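Local coordinates for fucolectin-related protein (Streptococcus pneumoniae, PDB 2WMF) that probably hydrolyses glycosidic bonds in host blood-group carbohydrate antigens, as the catalytic module of a family 98 glycoside hydrolase, at residues F309-I314 / S548-H553; C84-T87 / P91-T94; R370-P375 / Y423-G428. All coordinates share one frame; numbering follows the deposited sequence.

Contact 1 (F309-I314 / S548-H553)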
# COMPACT_ATOMS: atom_id res chain seq x y z
N PHE A 309 0.59 -9.34 9.45
CA PHE A 309 1.05 -8.09 10.10
C PHE A 309 2.55 -8.17 10.44
O PHE A 309 3.35 -7.33 9.98
CB PHE A 309 0.22 -7.74 11.33
CG PHE A 309 0.53 -6.37 11.91
CD1 PHE A 309 0.28 -5.23 11.17
CD2 PHE A 309 1.11 -6.24 13.19
CE1 PHE A 309 0.54 -3.93 11.68
CE2 PHE A 309 1.40 -4.94 13.71
CZ PHE A 309 1.09 -3.81 12.95
N THR A 310 2.92 -9.14 11.25
CA THR A 310 4.29 -9.23 11.80
C THR A 310 5.42 -9.57 10.82
O THR A 310 6.57 -9.08 10.98
CB THR A 310 4.35 -10.17 13.02
OG1 THR A 310 4.19 -11.53 12.57
CG2 THR A 310 3.30 -9.78 14.07
N LYS A 311 5.09 -10.37 9.81
CA LYS A 311 6.01 -10.88 8.85
C LYS A 311 5.75 -10.44 7.41
O LYS A 311 6.51 -10.83 6.52
CB LYS A 311 6.08 -12.42 8.95
CG LYS A 311 6.87 -12.88 10.18
CD LYS A 311 7.16 -14.41 10.16
CE LYS A 311 8.31 -14.89 11.10
NZ LYS A 311 8.71 -16.38 10.95
N GLY A 312 4.69 -9.64 7.19
CA GLY A 312 4.39 -9.09 5.87
C GLY A 312 4.45 -7.56 5.89
O GLY A 312 5.33 -6.96 5.29
N ILE A 313 3.53 -6.93 6.61
CA ILE A 313 3.47 -5.46 6.65
C ILE A 313 4.64 -4.83 7.42
O ILE A 313 5.32 -3.88 6.92
CB ILE A 313 2.10 -5.00 7.25
CG1 ILE A 313 0.96 -5.44 6.30
CG2 ILE A 313 2.10 -3.48 7.57
CD1 ILE A 313 -0.45 -5.46 6.91
N ILE A 314 4.87 -5.29 8.63
CA ILE A 314 5.92 -4.68 9.47
C ILE A 314 7.31 -4.70 8.81
O ILE A 314 7.99 -3.69 8.81
CB ILE A 314 5.90 -5.27 10.92
CG1 ILE A 314 4.64 -4.76 11.62
CG2 ILE A 314 7.21 -4.93 11.68
CD1 ILE A 314 4.66 -3.23 11.93
N SER A 548 21.65 -12.97 7.51
CA SER A 548 20.75 -13.23 8.58
C SER A 548 19.34 -13.38 7.99
O SER A 548 19.14 -13.14 6.81
CB SER A 548 20.78 -12.10 9.61
OG SER A 548 20.24 -10.93 9.08
N GLY A 549 18.40 -13.76 8.82
CA GLY A 549 17.03 -13.92 8.35
C GLY A 549 16.09 -14.35 9.42
O GLY A 549 16.50 -14.48 10.59
N ASP A 550 14.84 -14.59 9.03
CA ASP A 550 13.86 -15.05 10.01
C ASP A 550 14.33 -16.39 10.60
O ASP A 550 14.65 -17.34 9.87
CB ASP A 550 12.47 -15.23 9.38
CG ASP A 550 11.78 -13.90 9.04
OD1 ASP A 550 12.16 -12.82 9.58
OD2 ASP A 550 10.81 -13.95 8.24
N LYS A 551 14.35 -16.44 11.92
CA LYS A 551 14.87 -17.62 12.62
C LYS A 551 14.15 -18.90 12.17
O LYS A 551 12.93 -18.93 12.09
CB LYS A 551 14.74 -17.40 14.12
CG LYS A 551 15.36 -18.51 14.95
CD LYS A 551 15.16 -18.26 16.47
CE LYS A 551 15.44 -19.53 17.29
NZ LYS A 551 16.72 -20.20 16.85
N ASN A 552 14.92 -19.96 11.88
CA ASN A 552 14.42 -21.27 11.44
C ASN A 552 13.66 -21.28 10.12
O ASN A 552 13.01 -22.28 9.78
CB ASN A 552 13.54 -21.95 12.51
CG ASN A 552 14.24 -22.11 13.83
OD1 ASN A 552 13.68 -21.80 14.89
ND2 ASN A 552 15.43 -22.64 13.78
N HIS A 553 13.78 -20.19 9.37
CA HIS A 553 13.04 -20.06 8.11
C HIS A 553 13.90 -19.83 6.87
O HIS A 553 13.41 -19.38 5.83
CB HIS A 553 11.93 -19.00 8.29
CG HIS A 553 10.81 -19.50 9.14
ND1 HIS A 553 9.64 -20.01 8.62
CD2 HIS A 553 10.75 -19.71 10.47
CE1 HIS A 553 8.89 -20.47 9.60
NE2 HIS A 553 9.53 -20.28 10.74
O HOH W 1 9.57 -16.48 8.40
O HOH W 2 9.16 -11.62 7.16
O HOH W 3 10.92 -16.82 12.57
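The imidazole of His553 receives the ammonium end of Lys311 over one of its faces: NZ stands 3.9 Å above the ring plane, offset toward the rim on the side of CD2 and NE2. At the edge of the ring, in its plane, lies the carbonyl carbon of Lys551. The lysine chain and the histidine side chain cross at about a right angle, and the ring is further placed by a weak hydrogen bond from ND1 to the backbone oxygen of Asp525. Asp550 comes from the opposite direction and sets OD2 beside the end of the lysine's aliphatic chain, 3.9 Å from Lys311 CE. Lys311 spans the gap because its chain is extended beyond CG, with CG beside the backbone N (chi1 -75°); the two backbones stay apart, 9.0 Å between Lys311 CA and Asp550 CA.

No direct hydrogen bond joins the segments. Lys311 NZ and Asp550 OD2 lie 4.2 Å apart, beyond a salt bridge, and water 1 fills the role of connector, accepting from Lys311 NZ at 2.7 Å and donating to Asp550 OD2. Water 2 gives its protons to Lys311 O and Asp550 OD2, while water 3 accepts from Lys311 NZ and donates to Lys551 O at 3.0 Å. Asp550 OD2 is also bound directly by the backbone N of Met576. A type II turn from Asp550 to His553, closed by His553 N to Asp550 O at 3.0 Å, presents carboxylate and imidazole to the same lysine.

The contact thus ties helix 307-322, which packs on barrel strand 39-45, to the turn following strand 546-549 of the C-terminal beta domain. Its polar links run through waters, with opposite charges close enough to attract, and the carboxylate would be expected to favour the charged lysine.

Contact 2 (C84-T87 / P91-T94)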
# COMPACT_ATOMS: atom_id res chain seq x y z
N CYS A 84 -22.69 2.12 13.59
CA CYS A 84 -23.45 2.88 12.62
C CYS A 84 -24.82 2.24 12.34
O CYS A 84 -24.91 1.02 12.12
CB CYS A 84 -22.70 3.03 11.28
SG CYS A 84 -21.03 3.75 11.38
N LYS A 85 -25.80 3.11 12.21
CA LYS A 85 -27.20 2.73 11.95
C LYS A 85 -27.83 3.70 10.96
O LYS A 85 -27.63 4.90 11.09
CB LYS A 85 -28.01 2.76 13.25
CG LYS A 85 -27.58 1.76 14.31
CD LYS A 85 -27.67 0.37 13.72
CE LYS A 85 -27.61 -0.68 14.74
NZ LYS A 85 -26.30 -0.84 15.26
N PRO A 86 -28.64 3.19 10.01
CA PRO A 86 -29.08 1.79 9.81
C PRO A 86 -28.11 0.80 9.17
O PRO A 86 -28.36 -0.41 9.26
CB PRO A 86 -30.29 1.94 8.88
CG PRO A 86 -29.98 3.19 8.08
CD PRO A 86 -29.25 4.09 9.02
N THR A 87 -27.01 1.29 8.59
CA THR A 87 -26.09 0.41 7.89
C THR A 87 -24.70 0.40 8.53
O THR A 87 -24.10 1.49 8.71
CB THR A 87 -25.95 0.87 6.43
OG1 THR A 87 -27.24 1.02 5.82
CG2 THR A 87 -25.13 -0.12 5.63
N PRO A 91 -21.41 6.16 8.46
CA PRO A 91 -21.41 6.96 9.69
C PRO A 91 -22.39 8.14 9.73
O PRO A 91 -22.01 9.33 9.84
CB PRO A 91 -19.94 7.42 9.78
CG PRO A 91 -19.55 7.65 8.40
CD PRO A 91 -20.21 6.47 7.64
N ARG A 92 -23.67 7.80 9.64
CA ARG A 92 -24.72 8.77 9.86
C ARG A 92 -24.66 9.29 11.30
O ARG A 92 -24.57 8.52 12.25
CB ARG A 92 -26.08 8.13 9.60
CG ARG A 92 -27.27 9.09 9.71
CD ARG A 92 -28.63 8.42 9.44
NE ARG A 92 -28.93 7.39 10.42
CZ ARG A 92 -29.69 7.55 11.51
NH1 ARG A 92 -30.26 8.73 11.78
NH2 ARG A 92 -29.90 6.52 12.35
N ASP A 93 -24.69 10.60 11.44
CA ASP A 93 -24.67 11.26 12.75
C ASP A 93 -25.84 10.79 13.65
O ASP A 93 -27.01 10.96 13.31
CB ASP A 93 -24.65 12.76 12.55
CG ASP A 93 -24.43 13.53 13.84
OD1 ASP A 93 -24.04 12.94 14.87
OD2 ASP A 93 -24.63 14.74 13.78
N THR A 94 -25.50 10.18 14.78
CA THR A 94 -26.45 9.78 15.80
C THR A 94 -25.86 10.02 17.19
O THR A 94 -24.63 10.17 17.36
CB THR A 94 -26.81 8.29 15.73
OG1 THR A 94 -25.65 7.52 16.06
CG2 THR A 94 -27.37 7.94 14.34
O HOH W 4 -24.89 5.90 12.70
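Arg92 reaches back to the carbonyl of Lys85 through an extended start and a single bend: CG lies opposite the backbone N (chi1 -176°), and the turn at chi3 (63°) swings the guanidinium side-on to the oxygen. NE and NH2 both donate to this one atom, NE at 2.9 Å from Lys85 O and NH2 at 3.1 Å from the same oxygen. The oxygen sits close to the guanidinium plane, but the two donors meet the carbonyl differently. NE is tilted only modestly from the carbonyl plane, whereas NH2 stands well above it and forms the more bent bond, with an N-H...O angle of 136°. This paired grip restrains rotation of the guanidinium.

Pro86, preceded by a cis peptide bond, crosses the arginine at about a right angle and brings its CD to 3.6 Å from Arg92 NE. Over one guanidinium face lies Thr94 CG2, offset toward the rim. Deeper in, Cys84 SG packs against Pro91, 3.6 Å from Pro91 CA, at the closest approach of the two backbones. Between these side-chain contacts water 4 bridges the main chains, accepting from Lys85 N and donating to Arg92 O at 2.7 Å.

The charged ends of Lys85 and Asp93 are engaged outside the contact: Lys85 NZ forms a salt bridge with Asp48, and Asp93 OD1 one with Arg98. Thr94 OG1 bonds to Leu97 N, making Thr94 the N-cap of helix 95-111. The whole is a compact loop closed by the two hydrogen bonds from Arg92 to Lys85 O, and it belongs to the beta-alpha connection between strand 74-79 and helix 95-111 of the eight-stranded (beta/alpha)8 barrel.

Contact 3 (R370-P375 / Y423-G428)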
# COMPACT_ATOMS: atom_id res chain seq x y z
N ARG A 370 10.29 -0.02 -15.74
CA ARG A 370 11.00 0.84 -16.67
C ARG A 370 10.54 2.31 -16.65
O ARG A 370 11.33 3.22 -16.90
CB ARG A 370 10.87 0.28 -18.10
CG ARG A 370 11.61 1.07 -19.17
CD ARG A 370 11.57 0.28 -20.46
NE ARG A 370 12.15 1.00 -21.57
CZ ARG A 370 12.39 0.46 -22.76
NH1 ARG A 370 12.04 -0.81 -22.99
NH2 ARG A 370 12.90 1.18 -23.74
N TYR A 371 9.24 2.53 -16.43
CA TYR A 371 8.63 3.86 -16.54
C TYR A 371 8.22 4.39 -15.16
O TYR A 371 7.62 5.45 -15.07
CB TYR A 371 7.39 3.80 -17.46
CG TYR A 371 7.58 2.92 -18.68
CD1 TYR A 371 8.15 3.43 -19.85
CD2 TYR A 371 7.23 1.57 -18.66
CE1 TYR A 371 8.38 2.61 -20.96
CE2 TYR A 371 7.46 0.74 -19.78
CZ TYR A 371 8.02 1.26 -20.91
OH TYR A 371 8.19 0.41 -21.99
N HIS A 372 8.54 3.65 -14.09
CA HIS A 372 8.02 3.94 -12.76
C HIS A 372 6.49 3.95 -12.84
O HIS A 372 5.93 3.36 -13.74
CB HIS A 372 8.58 5.28 -12.25
CG HIS A 372 10.06 5.42 -12.46
ND1 HIS A 372 10.98 4.77 -11.67
CD2 HIS A 372 10.76 6.11 -13.39
CE1 HIS A 372 12.20 5.02 -12.13
NE2 HIS A 372 12.10 5.86 -13.15
N ILE A 373 5.84 4.62 -11.90
CA ILE A 373 4.43 5.05 -12.10
C ILE A 373 4.47 6.30 -13.01
O ILE A 373 5.12 7.32 -12.67
CB ILE A 373 3.73 5.40 -10.77
CG1 ILE A 373 3.45 4.12 -9.97
CG2 ILE A 373 2.44 6.16 -11.02
CD1 ILE A 373 3.15 4.38 -8.47
N LEU A 374 3.84 6.23 -14.18
CA LEU A 374 3.74 7.39 -15.08
C LEU A 374 2.69 8.37 -14.49
O LEU A 374 1.54 7.99 -14.28
CB LEU A 374 3.33 6.94 -16.48
CG LEU A 374 4.42 6.46 -17.41
CD1 LEU A 374 3.84 5.77 -18.65
CD2 LEU A 374 5.28 7.69 -17.83
N PRO A 375 3.09 9.59 -14.11
CA PRO A 375 2.10 10.52 -13.54
C PRO A 375 1.00 10.92 -14.53
O PRO A 375 1.28 11.18 -15.73
CB PRO A 375 2.95 11.75 -13.16
CG PRO A 375 4.36 11.23 -13.04
CD PRO A 375 4.43 10.21 -14.14
N TYR A 423 9.57 -8.13 -12.57
CA TYR A 423 9.41 -6.70 -12.35
C TYR A 423 10.69 -6.18 -11.69
O TYR A 423 11.12 -6.70 -10.65
CB TYR A 423 8.23 -6.41 -11.44
CG TYR A 423 8.18 -4.99 -10.94
CD1 TYR A 423 7.60 -3.97 -11.68
CD2 TYR A 423 8.73 -4.67 -9.71
CE1 TYR A 423 7.52 -2.65 -11.21
CE2 TYR A 423 8.68 -3.36 -9.20
CZ TYR A 423 8.08 -2.34 -9.98
OH TYR A 423 8.02 -1.05 -9.44
N ALA A 424 11.29 -5.16 -12.29
CA ALA A 424 12.40 -4.44 -11.65
C ALA A 424 12.33 -2.96 -11.97
O ALA A 424 12.05 -2.57 -13.10
CB ALA A 424 13.78 -5.00 -12.04
N GLN A 425 12.58 -2.15 -10.95
CA GLN A 425 12.55 -0.70 -11.00
C GLN A 425 13.84 -0.15 -10.38
O GLN A 425 14.18 -0.52 -9.28
CB GLN A 425 11.34 -0.14 -10.25
CG GLN A 425 11.22 1.34 -10.38
CD GLN A 425 10.13 2.00 -9.52
OE1 GLN A 425 9.92 3.24 -9.62
NE2 GLN A 425 9.38 1.18 -8.71
N ARG A 426 14.52 0.74 -11.10
CA ARG A 426 15.70 1.43 -10.55
C ARG A 426 15.22 2.69 -9.81
O ARG A 426 14.44 3.48 -10.35
CB ARG A 426 16.69 1.73 -11.63
CG ARG A 426 18.00 2.27 -11.07
CD ARG A 426 18.85 1.19 -10.46
NE ARG A 426 20.03 1.80 -9.86
CZ ARG A 426 21.07 1.12 -9.40
NH1 ARG A 426 21.06 -0.22 -9.35
NH2 ARG A 426 22.10 1.78 -8.87
N VAL A 427 15.61 2.77 -8.55
CA VAL A 427 15.24 3.87 -7.65
C VAL A 427 16.53 4.37 -7.03
O VAL A 427 17.04 3.76 -6.12
CB VAL A 427 14.26 3.38 -6.57
CG1 VAL A 427 13.87 4.51 -5.62
CG2 VAL A 427 13.01 2.77 -7.21
N GLY A 428 17.09 5.46 -7.57
CA GLY A 428 18.37 5.94 -7.10
C GLY A 428 19.44 4.88 -7.22
O GLY A 428 19.62 4.33 -8.30
O HOH W 5 7.24 4.40 -9.21
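His372 meets Gln425 at about a right angle, where a loop leading to strand 376-377 meets an outermost strand, 423-427, of an antiparallel beta sheet in the C-terminal domain. The imidazole and amide planes are 53° apart, yet the bond between them is well aimed at both ends. His372 ND1 donates to Gln425 OE1 at 2.8 Å with an N-H...O angle of 164°; the oxygen lies in the ring plane, and the donor lies in the carbonyl plane on a lone pair. As the donor, ND1 carries a proton in this bond.

Gln425 reaches the loop with a fully stretched chain, its CG opposite the backbone N (chi1 -176°). Its oxygen is gripped a second time by water 5, which donates to Gln425 OE1 at 2.9 Å and accepts from the backbone N of Ile373, so the water repeats the link between side chain and loop. At the other end of the amide, NE2 makes a weak hydrogen bond to Thr284 OG1. Helix 328-334 flanks the pair through Arg334, which touches both His372 and Gln425.

Neighbouring arginines point elsewhere: Arg370 NE bonds to Tyr414 O, while Arg426 forms a salt bridge with Glu472 and cation-pi contacts with Tyr451 and Trp431. The backbone of Arg426 still takes part, however, at the edge of the imidazole. There His372 CE1 approaches Arg426 O to 3.2 Å, with the oxygen near the ring plane.

How the contacts relate
All three contacts are partly buried, none forming the centre of the chain; contact 2 lies farthest out, its centre about 28 Å from that of the chain against about 18 and 16 Å for contacts 1 and 3. Contact 2 stays within one barrel connection and relies on direct bonds to a backbone carbonyl. Contacts 1 and 3 reach opposite margins of the same antiparallel sheet, the turn after strand 546-549 and strand 423-427 itself, with centres about 26 Å apart. Contact 1 joins that turn to a barrel helix through charges and waters, whereas contact 3, within the C-terminal domain, uses a direct hydrogen bond from a histidine to a glutamine amide oxygen, reinforced by one water.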